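Local coordinates for protein aldehyde dehydrogenase (PDB 5KF0) that binds NADPH and probably catalyses the oxidation of aldehydes to carboxylic acids with a nicotinamide dinucleotide as hydride acceptor, at residues 14-19 with 42-47; 18-23 with 208-213; 53-58 with 225-230; 60-65 with 179-184; 77-82 with 198-203. One frame throughout, in Å; residues are numbered along the deposited sequence.

Contact 1: 14-19 with 42-47; sequences YPYYLA and RVALAD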
# COMPACT_ATOMS: atom_id res chain seq x y z
N TYR A 14 -2.15 -45.78 3.49
CA TYR A 14 -2.78 -44.49 3.26
C TYR A 14 -3.40 -44.45 1.87
O TYR A 14 -2.83 -45.01 0.92
CB TYR A 14 -1.77 -43.32 3.40
CG TYR A 14 -1.37 -43.05 4.83
CD1 TYR A 14 -1.98 -42.04 5.57
CD2 TYR A 14 -0.39 -43.81 5.45
CE1 TYR A 14 -1.62 -41.80 6.88
CE2 TYR A 14 -0.02 -43.58 6.76
CZ TYR A 14 -0.64 -42.58 7.48
OH TYR A 14 -0.28 -42.36 8.78
N PRO A 15 -4.54 -43.79 1.71
CA PRO A 15 -5.09 -43.54 0.38
C PRO A 15 -4.45 -42.30 -0.23
O PRO A 15 -3.74 -41.55 0.44
CB PRO A 15 -6.57 -43.30 0.67
CG PRO A 15 -6.51 -42.52 1.99
CD PRO A 15 -5.32 -43.09 2.76
N TYR A 16 -4.72 -42.09 -1.51
CA TYR A 16 -4.52 -40.75 -2.05
C TYR A 16 -5.86 -40.03 -2.07
O TYR A 16 -6.91 -40.61 -1.81
CB TYR A 16 -3.84 -40.74 -3.44
CG TYR A 16 -4.47 -41.48 -4.59
CD1 TYR A 16 -5.74 -41.13 -5.08
CD2 TYR A 16 -3.77 -42.48 -5.26
CE1 TYR A 16 -6.29 -41.80 -6.17
CE2 TYR A 16 -4.32 -43.14 -6.34
CZ TYR A 16 -5.58 -42.80 -6.79
OH TYR A 16 -6.13 -43.45 -7.87
N TYR A 17 -5.81 -38.73 -2.35
CA TYR A 17 -7.01 -37.90 -2.30
C TYR A 17 -7.29 -37.35 -3.68
O TYR A 17 -6.49 -36.59 -4.23
CB TYR A 17 -6.88 -36.79 -1.25
CG TYR A 17 -7.08 -37.38 0.13
CD1 TYR A 17 -8.34 -37.35 0.74
CD2 TYR A 17 -6.05 -38.05 0.78
CE1 TYR A 17 -8.54 -37.94 1.98
CE2 TYR A 17 -6.25 -38.64 2.02
CZ TYR A 17 -7.50 -38.58 2.61
OH TYR A 17 -7.71 -39.16 3.85
N LEU A 18 -8.43 -37.75 -4.24
CA LEU A 18 -8.85 -37.37 -5.58
C LEU A 18 -10.15 -36.60 -5.44
O LEU A 18 -11.16 -37.15 -4.98
CB LEU A 18 -9.02 -38.61 -6.47
CG LEU A 18 -9.63 -38.41 -7.85
CD1 LEU A 18 -8.74 -37.53 -8.67
CD2 LEU A 18 -9.85 -39.76 -8.55
N ALA A 19 -10.12 -35.33 -5.85
CA ALA A 19 -11.28 -34.44 -5.74
C ALA A 19 -11.90 -34.51 -4.35
O ALA A 19 -13.09 -34.79 -4.16
CB ALA A 19 -12.32 -34.75 -6.82
N ARG A 42 2.62 -48.05 3.49
CA ARG A 42 2.42 -48.15 2.05
C ARG A 42 1.29 -47.22 1.66
O ARG A 42 0.26 -47.18 2.34
CB ARG A 42 2.12 -49.60 1.63
CG ARG A 42 3.29 -50.53 1.90
CD ARG A 42 3.04 -51.95 1.42
NE ARG A 42 4.25 -52.76 1.54
CZ ARG A 42 4.65 -53.33 2.68
NH1 ARG A 42 3.93 -53.18 3.78
NH2 ARG A 42 5.77 -54.04 2.72
N VAL A 43 1.47 -46.45 0.59
CA VAL A 43 0.46 -45.48 0.21
C VAL A 43 0.05 -45.73 -1.23
O VAL A 43 0.78 -46.34 -2.02
CB VAL A 43 0.93 -44.02 0.42
CG1 VAL A 43 1.70 -43.87 1.74
CG2 VAL A 43 1.74 -43.53 -0.75
N ALA A 44 -1.14 -45.25 -1.57
CA ALA A 44 -1.66 -45.40 -2.92
C ALA A 44 -0.88 -44.53 -3.90
O ALA A 44 -0.68 -43.33 -3.67
CB ALA A 44 -3.15 -45.05 -2.96
N LEU A 45 -0.45 -45.13 -5.01
CA LEU A 45 0.30 -44.45 -6.06
C LEU A 45 -0.66 -44.07 -7.18
O LEU A 45 -1.35 -44.94 -7.73
CB LEU A 45 1.40 -45.37 -6.58
CG LEU A 45 2.36 -44.78 -7.61
CD1 LEU A 45 3.25 -43.70 -6.96
CD2 LEU A 45 3.18 -45.90 -8.24
N ALA A 46 -0.71 -42.79 -7.52
CA ALA A 46 -1.61 -42.32 -8.57
C ALA A 46 -0.99 -42.54 -9.95
O ALA A 46 0.16 -42.16 -10.18
CB ALA A 46 -1.92 -40.84 -8.37
N ASP A 47 -1.75 -43.15 -10.87
CA ASP A 47 -1.27 -43.26 -12.24
C ASP A 47 -1.76 -42.07 -13.06
O ASP A 47 -2.42 -41.17 -12.56
CB ASP A 47 -1.66 -44.61 -12.86
CG ASP A 47 -3.17 -44.82 -12.97
OD1 ASP A 47 -3.96 -43.87 -12.81
OD2 ASP A 47 -3.56 -45.98 -13.22
O HOH W 1 -4.16 -44.66 -9.59
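Tyr-14 and Val-43 face each other in a parallel bridge where strand 13-18 runs beside strand 39-43, and the direct polar bonds are all made by backbone. Tyr-14 N donates to Arg-42 O at 3.0 Å, while Tyr-14 O accepts from Ala-44 N, also at 3.0 Å. Tyr-14 thus bonds to both neighbours of Val-43, the usual pattern of parallel pairing, and its carbonyl oxygen additionally takes a CA-H...O contact from Val-43 CA at 3.4 Å.

The apolar contacts lie in two places. Tyr-14 CB rests on Val-43 CG1 at 3.9 Å, but the ring leads off to Val-192 and Leu-195 of helix 192-202, and its hydroxyl bonds to Lys-11 N. At Tyr-16, CG sits between the backbone N and the carbonyl carbon (chi1 58°), and the CD2-CE2 side of the ring meets the chain leaving strand 39-43. Tyr-16 CD2 touches Ala-44 CB at 3.5 Å. Ala-46 CB makes an off-centre CH-pi contact, 4.3 Å from the Tyr-16 ring centroid, whereas the carbonyl oxygens of Ala-44 and Leu-45 lie at the ring edge.

A water extends the contact: it is 2.9 Å from Tyr-16 OH, accepts from Asp-47 N and donates weakly to Leu-45 O. The tyrosine hydroxyl is thereby linked to the N-cap residue of helix 48-60, where Asp-47 OD1 caps Ala-50 N. The two strands form the central, parallel pair of a small mixed four-stranded sheet near the N-terminus, flanked by strands 21-23 and 29-32.

Contact 2: 18-23 with 208-213; sequences LANEAV and KGAFSV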
# COMPACT_ATOMS: atom_id res chain seq x y z
N LEU A 18 -8.43 -37.75 -4.24
CA LEU A 18 -8.85 -37.37 -5.58
C LEU A 18 -10.15 -36.60 -5.44
O LEU A 18 -11.16 -37.15 -4.98
CB LEU A 18 -9.02 -38.61 -6.47
CG LEU A 18 -9.63 -38.41 -7.85
CD1 LEU A 18 -8.74 -37.53 -8.67
CD2 LEU A 18 -9.85 -39.76 -8.55
N ALA A 19 -10.12 -35.33 -5.85
CA ALA A 19 -11.28 -34.44 -5.74
C ALA A 19 -11.90 -34.51 -4.35
O ALA A 19 -13.09 -34.79 -4.16
CB ALA A 19 -12.32 -34.75 -6.82
N ASN A 20 -11.05 -34.29 -3.35
CA ASN A 20 -11.34 -34.12 -1.94
C ASN A 20 -11.59 -35.42 -1.20
O ASN A 20 -11.82 -35.36 0.01
CB ASN A 20 -12.57 -33.23 -1.66
CG ASN A 20 -12.52 -31.87 -2.34
OD1 ASN A 20 -12.04 -31.73 -3.47
ND2 ASN A 20 -13.07 -30.87 -1.66
N GLU A 21 -11.58 -36.59 -1.85
CA GLU A 21 -12.01 -37.82 -1.20
C GLU A 21 -10.94 -38.91 -1.26
O GLU A 21 -10.18 -39.00 -2.23
CB GLU A 21 -13.34 -38.33 -1.82
CG GLU A 21 -14.46 -37.30 -1.64
CD GLU A 21 -15.84 -37.78 -2.10
OE1 GLU A 21 -16.40 -37.18 -3.05
OE2 GLU A 21 -16.35 -38.74 -1.52
N ALA A 22 -10.90 -39.73 -0.22
CA ALA A 22 -9.89 -40.78 -0.11
C ALA A 22 -10.15 -41.92 -1.09
O ALA A 22 -11.28 -42.40 -1.22
CB ALA A 22 -9.87 -41.34 1.31
N VAL A 23 -9.09 -42.36 -1.77
CA VAL A 23 -9.15 -43.49 -2.69
C VAL A 23 -8.03 -44.46 -2.32
O VAL A 23 -6.84 -44.13 -2.47
CB VAL A 23 -9.03 -43.06 -4.16
CG1 VAL A 23 -9.13 -44.28 -5.07
CG2 VAL A 23 -10.09 -42.03 -4.51
N LYS A 208 -16.21 -30.05 -4.25
CA LYS A 208 -15.51 -31.21 -4.78
C LYS A 208 -14.67 -30.80 -5.99
O LYS A 208 -15.13 -30.09 -6.88
CB LYS A 208 -16.50 -32.30 -5.18
CG LYS A 208 -17.08 -33.03 -3.98
CD LYS A 208 -16.06 -33.20 -2.86
CE LYS A 208 -16.52 -34.17 -1.77
NZ LYS A 208 -17.16 -33.50 -0.61
N GLY A 209 -13.41 -31.25 -5.98
CA GLY A 209 -12.42 -30.83 -6.95
C GLY A 209 -11.53 -29.69 -6.48
O GLY A 209 -10.59 -29.33 -7.20
N ALA A 210 -11.81 -29.11 -5.31
CA ALA A 210 -10.93 -28.08 -4.78
C ALA A 210 -9.51 -28.59 -4.59
O ALA A 210 -8.55 -27.83 -4.76
CB ALA A 210 -11.46 -27.55 -3.44
N PHE A 211 -9.35 -29.87 -4.24
CA PHE A 211 -7.99 -30.36 -4.06
C PHE A 211 -7.89 -31.84 -4.40
O PHE A 211 -8.85 -32.60 -4.25
CB PHE A 211 -7.49 -30.11 -2.63
CG PHE A 211 -8.11 -31.01 -1.60
CD1 PHE A 211 -7.47 -32.17 -1.20
CD2 PHE A 211 -9.32 -30.67 -1.00
CE1 PHE A 211 -8.03 -32.99 -0.23
CE2 PHE A 211 -9.89 -31.49 -0.01
CZ PHE A 211 -9.23 -32.65 0.37
N SER A 212 -6.71 -32.22 -4.87
CA SER A 212 -6.26 -33.59 -4.91
C SER A 212 -4.83 -33.63 -4.40
O SER A 212 -4.06 -32.69 -4.63
CB SER A 212 -6.34 -34.19 -6.34
OG SER A 212 -7.69 -34.27 -6.79
N VAL A 213 -4.47 -34.70 -3.70
CA VAL A 213 -3.09 -34.92 -3.27
C VAL A 213 -2.72 -36.32 -3.76
O VAL A 213 -3.27 -37.32 -3.29
CB VAL A 213 -2.92 -34.79 -1.74
CG1 VAL A 213 -1.47 -35.10 -1.34
CG2 VAL A 213 -3.31 -33.37 -1.28
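A polar docking of a tight turn against a strand edge joins Asn-20 to Gly-209 and Phe-211. The type I' turn from Leu-18 to Glu-21, which links strands 13-18 and 21-23, meets the start of strand 211-213, the outer strand of the Rossmann-like sheet of the nucleotide-binding domain.

Asn-20 does most of the work. Its CG stands beside the backbone N (chi1 -53°), and OD1 receives Gly-209 N at 2.9 Å from above the carboxamide plane, 48° out of it. Phe-211 N adds a weak bond to the same Asn-20 OD1 at 3.4 Å, and ND2 reaches Pro-207 O, again weakly. Asn-20 N returns a bond of 2.9 Å to Phe-211 O, which it meets almost in line with the carbonyl. Next to it, Ala-19 N points nearly straight at Ser-212 OG, 2.8 Å away.

The Phe-211 ring lies beneath this turn. Asn-20 CA stands over one face, 3.8 Å from the ring centroid in a CH-pi contact, and Asn-20 CG approaches Phe-211 CE2 to 3.5 Å with the amide and ring planes 34° apart. At the rim, Lys-208 and Glu-21 cross at about a right angle; Lys-208 NZ stays 4.5 Å from Glu-21 OE1, too far for a salt bridge.

The chemistry implies a largely polar, directional fit: the carboxamide oxygen of a buried asparagine is met by one sound main-chain N-H bond and one weak one, its CA lies over an aromatic face, and opposite charges at the exposed rim may add only a diffuse attraction.

Contact 3: 53-58 with 225-230; sequences AAIGAA and TTDERF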
# COMPACT_ATOMS: atom_id res chain seq x y z
N ALA A 53 -7.89 -37.34 -14.09
CA ALA A 53 -9.19 -37.14 -13.45
C ALA A 53 -9.13 -36.01 -12.43
O ALA A 53 -10.08 -35.24 -12.29
CB ALA A 53 -9.65 -38.44 -12.78
N ALA A 54 -8.01 -35.90 -11.70
CA ALA A 54 -7.85 -34.82 -10.73
C ALA A 54 -7.85 -33.46 -11.41
O ALA A 54 -8.43 -32.50 -10.89
CB ALA A 54 -6.56 -35.03 -9.94
N ILE A 55 -7.17 -33.36 -12.56
CA ILE A 55 -7.13 -32.09 -13.28
C ILE A 55 -8.51 -31.71 -13.78
O ILE A 55 -8.93 -30.55 -13.70
CB ILE A 55 -6.11 -32.15 -14.43
CG1 ILE A 55 -4.70 -32.44 -13.89
CG2 ILE A 55 -6.12 -30.84 -15.25
CD1 ILE A 55 -3.70 -32.78 -14.98
N GLY A 56 -9.25 -32.68 -14.32
CA GLY A 56 -10.60 -32.39 -14.79
C GLY A 56 -11.51 -31.94 -13.66
O GLY A 56 -12.32 -31.03 -13.82
N ALA A 57 -11.36 -32.57 -12.49
CA ALA A 57 -12.15 -32.15 -11.33
C ALA A 57 -11.76 -30.76 -10.87
O ALA A 57 -12.62 -29.97 -10.45
CB ALA A 57 -11.99 -33.16 -10.20
N ALA A 58 -10.47 -30.42 -10.96
CA ALA A 58 -10.02 -29.08 -10.60
C ALA A 58 -10.65 -28.04 -11.51
O ALA A 58 -11.11 -26.99 -11.04
CB ALA A 58 -8.49 -29.00 -10.65
N THR A 225 3.45 -30.98 -15.20
CA THR A 225 4.13 -29.89 -15.90
C THR A 225 3.44 -29.50 -17.20
O THR A 225 3.32 -28.30 -17.50
CB THR A 225 5.58 -30.29 -16.18
OG1 THR A 225 6.28 -30.43 -14.93
CG2 THR A 225 6.30 -29.24 -17.06
N THR A 226 2.97 -30.47 -17.99
CA THR A 226 2.57 -30.18 -19.36
C THR A 226 1.07 -29.98 -19.57
O THR A 226 0.68 -29.41 -20.59
CB THR A 226 3.05 -31.29 -20.32
OG1 THR A 226 2.39 -32.53 -20.01
CG2 THR A 226 4.56 -31.48 -20.19
N ASP A 227 0.20 -30.44 -18.67
CA ASP A 227 -1.23 -30.32 -18.95
C ASP A 227 -1.63 -28.85 -19.05
O ASP A 227 -1.35 -28.05 -18.14
CB ASP A 227 -2.07 -31.04 -17.89
CG ASP A 227 -3.49 -31.31 -18.36
OD1 ASP A 227 -4.26 -30.34 -18.50
OD2 ASP A 227 -3.82 -32.49 -18.60
N GLU A 228 -2.28 -28.48 -20.16
CA GLU A 228 -2.59 -27.07 -20.38
C GLU A 228 -3.76 -26.57 -19.54
O GLU A 228 -4.01 -25.36 -19.53
CB GLU A 228 -2.88 -26.81 -21.86
CG GLU A 228 -4.21 -27.35 -22.34
CD GLU A 228 -4.57 -26.85 -23.73
OE1 GLU A 228 -3.76 -26.13 -24.34
OE2 GLU A 228 -5.68 -27.19 -24.20
N ARG A 229 -4.48 -27.46 -18.85
CA ARG A 229 -5.56 -27.00 -17.98
C ARG A 229 -5.04 -26.37 -16.69
O ARG A 229 -5.77 -25.61 -16.05
CB ARG A 229 -6.51 -28.15 -17.68
CG ARG A 229 -7.28 -28.61 -18.92
CD ARG A 229 -8.02 -29.93 -18.69
NE ARG A 229 -7.08 -31.02 -18.46
CZ ARG A 229 -7.44 -32.26 -18.14
NH1 ARG A 229 -8.73 -32.56 -18.02
NH2 ARG A 229 -6.51 -33.19 -17.94
N PHE A 230 -3.81 -26.69 -16.30
CA PHE A 230 -3.16 -26.00 -15.20
C PHE A 230 -2.75 -24.60 -15.66
O PHE A 230 -2.13 -24.46 -16.73
CB PHE A 230 -1.90 -26.76 -14.76
CG PHE A 230 -2.15 -27.99 -13.92
CD1 PHE A 230 -2.86 -27.93 -12.73
CD2 PHE A 230 -1.55 -29.21 -14.28
CE1 PHE A 230 -3.02 -29.07 -11.94
CE2 PHE A 230 -1.71 -30.34 -13.50
CZ PHE A 230 -2.45 -30.28 -12.33
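Ile-55 drives its branches from helix 48-60 into an Asx turn at Asp-227 to Arg-229, part of a type I beta turn that runs on to Phe-230 and follows helix 222-226. The helix thereby packs on the loop leading into strand 232-236 of the Rossmann-like sheet.

Ile-55 has by far the largest share of buried surface. Its CG2, anti to the backbone N, lies over one face of the Arg-229 guanidinium, offset toward the rim, with NE 3.4 Å away. The first torsion (chi1 -61°) puts CG1 beside the backbone N, and an extended chi2 (169°) takes CD1 on to the Phe-230 ring: CD1 is 3.5 Å from Phe-230 CE2, and CG1 is as close to CZ. The isoleucine and the phenylalanine cross at about a right angle. Ile-55 and Asp-227 meet tip to tip, CD1 lying 3.6 Å from OD2.

The Arg-229 guanidinium that meets the methyl with one face is held at its edge by Asp-227. NE and NH2 grip the carboxylate side-on, one nitrogen to each oxygen, and NH2 has a second salt bridge to Asp-52, a residue of the same helix as Ile-55. Asp-227 OD1 accepts twice: on its syn side from Arg-229 NE at 2.9 Å, and with its anti lone pair from Arg-229 N, also at 2.9 Å.

Contact 4: 60-65 with 179-184; sequences DAVKPM and GCPFVL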
# COMPACT_ATOMS: atom_id res chain seq x y z
N ASP A 60 -13.50 -28.27 -13.02
CA ASP A 60 -14.91 -28.14 -12.65
C ASP A 60 -15.10 -27.38 -11.35
O ASP A 60 -16.18 -26.80 -11.15
CB ASP A 60 -15.56 -29.53 -12.55
CG ASP A 60 -15.71 -30.19 -13.91
OD1 ASP A 60 -15.63 -29.48 -14.93
OD2 ASP A 60 -15.91 -31.43 -13.95
N ALA A 61 -14.08 -27.34 -10.48
CA ALA A 61 -14.16 -26.63 -9.21
C ALA A 61 -13.79 -25.16 -9.30
O ALA A 61 -13.87 -24.46 -8.28
CB ALA A 61 -13.25 -27.31 -8.17
N VAL A 62 -13.37 -24.66 -10.47
CA VAL A 62 -12.88 -23.28 -10.57
C VAL A 62 -13.96 -22.28 -10.15
O VAL A 62 -13.72 -21.40 -9.32
CB VAL A 62 -12.37 -23.01 -11.99
CG1 VAL A 62 -12.18 -21.51 -12.21
CG2 VAL A 62 -11.05 -23.75 -12.20
N LYS A 63 -15.16 -22.39 -10.73
CA LYS A 63 -16.19 -21.41 -10.40
C LYS A 63 -16.66 -21.56 -8.96
O LYS A 63 -16.73 -20.53 -8.25
CB LYS A 63 -17.34 -21.50 -11.41
CG LYS A 63 -18.43 -20.45 -11.21
CD LYS A 63 -19.33 -20.38 -12.44
CE LYS A 63 -20.78 -20.07 -12.07
NZ LYS A 63 -20.94 -18.68 -11.58
N PRO A 64 -16.94 -22.76 -8.44
CA PRO A 64 -17.33 -22.85 -7.02
C PRO A 64 -16.27 -22.31 -6.06
O PRO A 64 -16.62 -21.65 -5.07
CB PRO A 64 -17.55 -24.36 -6.83
CG PRO A 64 -17.94 -24.84 -8.18
CD PRO A 64 -17.13 -24.04 -9.14
N MET A 65 -14.99 -22.56 -6.34
CA MET A 65 -13.94 -22.01 -5.49
C MET A 65 -13.88 -20.49 -5.59
O MET A 65 -13.71 -19.81 -4.57
CB MET A 65 -12.58 -22.61 -5.88
CG MET A 65 -12.37 -24.01 -5.36
SD MET A 65 -12.39 -24.07 -3.55
CE MET A 65 -10.91 -23.16 -3.15
N GLY A 179 -8.43 -18.92 -3.47
CA GLY A 179 -9.57 -19.52 -4.14
C GLY A 179 -9.24 -20.37 -5.35
O GLY A 179 -10.08 -20.49 -6.25
N CYS A 180 -8.05 -21.00 -5.39
CA CYS A 180 -7.61 -21.84 -6.51
C CYS A 180 -7.78 -23.31 -6.18
O CYS A 180 -7.27 -23.76 -5.15
CB CYS A 180 -6.14 -21.60 -6.83
SG CYS A 180 -5.74 -20.01 -7.50
N PRO A 181 -8.43 -24.09 -7.04
CA PRO A 181 -8.28 -25.55 -6.96
C PRO A 181 -6.83 -25.92 -7.25
O PRO A 181 -6.13 -25.23 -8.02
CB PRO A 181 -9.21 -26.07 -8.07
CG PRO A 181 -10.05 -24.87 -8.50
CD PRO A 181 -9.17 -23.68 -8.25
N PHE A 182 -6.37 -27.01 -6.65
CA PHE A 182 -4.98 -27.40 -6.86
C PHE A 182 -4.85 -28.92 -6.83
O PHE A 182 -5.65 -29.63 -6.22
CB PHE A 182 -4.04 -26.78 -5.81
CG PHE A 182 -4.27 -27.30 -4.42
CD1 PHE A 182 -3.61 -28.45 -3.98
CD2 PHE A 182 -5.14 -26.64 -3.55
CE1 PHE A 182 -3.82 -28.94 -2.69
CE2 PHE A 182 -5.36 -27.12 -2.25
CZ PHE A 182 -4.70 -28.28 -1.83
N VAL A 183 -3.78 -29.40 -7.46
CA VAL A 183 -3.37 -30.79 -7.40
C VAL A 183 -1.92 -30.79 -6.91
O VAL A 183 -1.06 -30.21 -7.56
CB VAL A 183 -3.48 -31.49 -8.77
CG1 VAL A 183 -3.13 -32.99 -8.62
CG2 VAL A 183 -4.90 -31.34 -9.36
N LEU A 184 -1.68 -31.43 -5.77
CA LEU A 184 -0.36 -31.47 -5.14
C LEU A 184 0.26 -32.85 -5.32
O LEU A 184 -0.37 -33.86 -5.02
CB LEU A 184 -0.46 -31.15 -3.64
CG LEU A 184 0.81 -31.39 -2.80
CD1 LEU A 184 1.95 -30.45 -3.21
CD2 LEU A 184 0.52 -31.27 -1.30
O HOH W 2 -11.03 -20.61 -8.92
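Pro-181 fits its ring corner into a shallow hollow lined by Ala-61, Val-62 and Met-65, at the junction where helix 48-60 gives way to helix 62-67. On its own side, Pro-181 belongs to the loop of a beta-alpha-beta crossover: helix 164-178 ends in a Schellman motif with Gly-179 as its C-prime residue, and the chain then enters strand 182-185, parallel to strand 155-158.

The bump is Pro-181 CG. It lies 4.0 Å from Ala-61 CB, as far from Val-62 CG2, and again 4.0 Å from Met-65 CG. The floor of the hollow is main chain, with Ala-61 C and Val-62 CA each 3.8 Å from the same Pro-181 CG, and Ala-58 O close by from the preceding turn of helix. Val-62 crosses the proline at about a right angle, whereas the Met-65 chain and the proline ring run past one another in opposite senses.

A second fit lies beside the first. Met-65 CB presses on Gly-179 O at 3.3 Å, and the chain then folds back, its bend at chi3 (-67°) bringing the terminal CE to the Gly-179 backbone. Gly-179, at positive phi and without a side chain, leaves its backbone to meet the methionine. Away from the glycine, Met-65 also packs on Pro-207 and Ala-210, the loop before strand 211-213.

The two segments share no direct hydrogen bond; instead one water bridges their backbones, donating to Val-62 O and to Gly-179 O, each at 2.8 Å.

Contact 5: 77-82 with 198-203; sequences LDHCVA and AEVLAE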
# COMPACT_ATOMS: atom_id res chain seq x y z
N LEU A 77 -9.13 -22.69 6.41
CA LEU A 77 -7.76 -22.61 6.91
C LEU A 77 -7.71 -22.74 8.43
O LEU A 77 -6.82 -23.41 8.98
CB LEU A 77 -7.12 -21.29 6.46
CG LEU A 77 -6.89 -21.27 4.94
CD1 LEU A 77 -6.75 -19.83 4.40
CD2 LEU A 77 -5.66 -22.10 4.57
N ASP A 78 -8.68 -22.12 9.13
CA ASP A 78 -8.72 -22.22 10.58
C ASP A 78 -8.98 -23.65 11.04
O ASP A 78 -8.45 -24.08 12.07
CB ASP A 78 -9.80 -21.31 11.16
CG ASP A 78 -9.48 -19.85 10.98
OD1 ASP A 78 -8.28 -19.51 10.83
OD2 ASP A 78 -10.43 -19.03 10.99
N HIS A 79 -9.83 -24.39 10.30
CA HIS A 79 -10.04 -25.80 10.62
C HIS A 79 -8.74 -26.58 10.54
O HIS A 79 -8.45 -27.42 11.41
CB HIS A 79 -11.05 -26.44 9.67
CG HIS A 79 -11.29 -27.89 9.95
ND1 HIS A 79 -12.08 -28.32 11.00
CD2 HIS A 79 -10.83 -29.01 9.34
CE1 HIS A 79 -12.10 -29.64 11.01
NE2 HIS A 79 -11.36 -30.08 10.01
N CYS A 80 -7.94 -26.32 9.50
CA CYS A 80 -6.63 -26.95 9.36
C CYS A 80 -5.73 -26.62 10.55
O CYS A 80 -5.12 -27.52 11.14
CB CYS A 80 -5.96 -26.50 8.07
SG CYS A 80 -6.78 -27.14 6.58
N VAL A 81 -5.63 -25.33 10.91
CA VAL A 81 -4.81 -24.93 12.05
C VAL A 81 -5.21 -25.69 13.30
O VAL A 81 -4.36 -26.24 14.02
CB VAL A 81 -4.91 -23.41 12.28
CG1 VAL A 81 -4.27 -23.03 13.62
CG2 VAL A 81 -4.25 -22.66 11.14
N ALA A 82 -6.51 -25.74 13.59
CA ALA A 82 -6.98 -26.41 14.79
C ALA A 82 -6.64 -27.89 14.77
O ALA A 82 -6.23 -28.46 15.79
CB ALA A 82 -8.49 -26.22 14.96
N ALA A 198 -4.13 -33.63 3.53
CA ALA A 198 -5.29 -33.91 2.68
C ALA A 198 -6.46 -34.47 3.48
O ALA A 198 -7.61 -34.10 3.24
CB ALA A 198 -4.90 -34.89 1.57
N GLU A 199 -6.18 -35.37 4.44
CA GLU A 199 -7.25 -35.93 5.26
C GLU A 199 -7.96 -34.83 6.05
O GLU A 199 -9.19 -34.84 6.18
CB GLU A 199 -6.67 -36.98 6.20
CG GLU A 199 -7.69 -37.66 7.10
CD GLU A 199 -7.02 -38.37 8.27
OE1 GLU A 199 -7.66 -38.48 9.33
OE2 GLU A 199 -5.85 -38.78 8.13
N VAL A 200 -7.19 -33.88 6.58
CA VAL A 200 -7.77 -32.76 7.32
C VAL A 200 -8.62 -31.89 6.39
O VAL A 200 -9.75 -31.51 6.74
CB VAL A 200 -6.65 -31.95 8.01
CG1 VAL A 200 -7.19 -30.63 8.54
CG2 VAL A 200 -6.06 -32.79 9.14
N LEU A 201 -8.10 -31.57 5.20
CA LEU A 201 -8.89 -30.79 4.24
C LEU A 201 -10.15 -31.52 3.82
O LEU A 201 -11.17 -30.88 3.53
CB LEU A 201 -8.04 -30.48 3.00
CG LEU A 201 -7.04 -29.34 3.15
CD1 LEU A 201 -6.12 -29.32 1.94
CD2 LEU A 201 -7.80 -28.03 3.29
N ALA A 202 -10.11 -32.86 3.77
CA ALA A 202 -11.28 -33.63 3.37
C ALA A 202 -12.42 -33.52 4.37
O ALA A 202 -13.57 -33.83 4.02
CB ALA A 202 -10.89 -35.10 3.18
N GLU A 203 -12.14 -33.08 5.60
CA GLU A 203 -13.16 -32.85 6.61
C GLU A 203 -13.94 -31.56 6.38
O GLU A 203 -14.97 -31.37 7.03
CB GLU A 203 -12.52 -32.80 8.00
CG GLU A 203 -11.74 -34.06 8.38
CD GLU A 203 -10.94 -33.91 9.66
OE1 GLU A 203 -10.84 -32.78 10.19
OE2 GLU A 203 -10.40 -34.93 10.15
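His-79 NE2 donates to Glu-203 OE1 at 2.8 Å with an N-H...O angle of 153°, the one direct hydrogen bond between segments 77-82 and 198-203. The oxygen lies close to the imidazole plane and accepts the N-H with its anti lone pair, while the carboxylate is turned steeply against the ring. His-79 CB points toward the other helix, and CG is anti to the backbone N (chi1 180°). The CD2 edge of the ring comes to 3.8 Å from Val-200 O, near the ring plane. The other carboxylate oxygen, Glu-203 OE2, forms a salt bridge with Arg-83, one turn after His-79; both partners probably favour a negatively charged glutamate.

Behind this polar rim the contact is apolar. Cys-80 SG, beside its own backbone N, touches two side chains of the other helix: Leu-201 CD2 at 3.6 Å and Val-200 CG1 at 4.0 Å. The same Val-200 methyl, CG1, packs on Cys-80 CA at 3.8 Å, where the two backbones come nearest. The short helical segments approach to 9.6 Å between axes, their directions 128° apart and so well short of antiparallel.

Helix 192-202 is sandwiched here between helix 70-86 and the Rossmann-like sheet, since Ala-198 and Leu-201 also rest on Phe-211 of edge strand 211-213. Helix 70-86 packs in turn on helices 103-123 and 164-178 through Leu-77, and Asp-78 makes a salt bridge to Arg-118 of the third subunit of the tetramer.

Overall arrangement
Contact 1 pairs two N-terminal strands; contacts 2 to 4 join early chain to the Rossmann-like sheet, or the loops of its strands, in the domain that, as in the family, probably binds the dinucleotide; contact 5 joins it to a helix beside that sheet. Contacts 1 and 2 share Leu-18 and Ala-19, with centres about 10 Å apart. Strand 211-213 pairs with strand 182-185, so contacts 2 and 4 also meet, again about 10 Å apart. Helices 48-60, 62-67 and 70-86 follow in chain order and supply contacts 3, 4 and 5. Contacts 3 and 5 lie about 23 Å apart without touching. Early chain thus packs against the 211-213 side of the cofactor-binding domain, uniting segments up to about 185 residues apart.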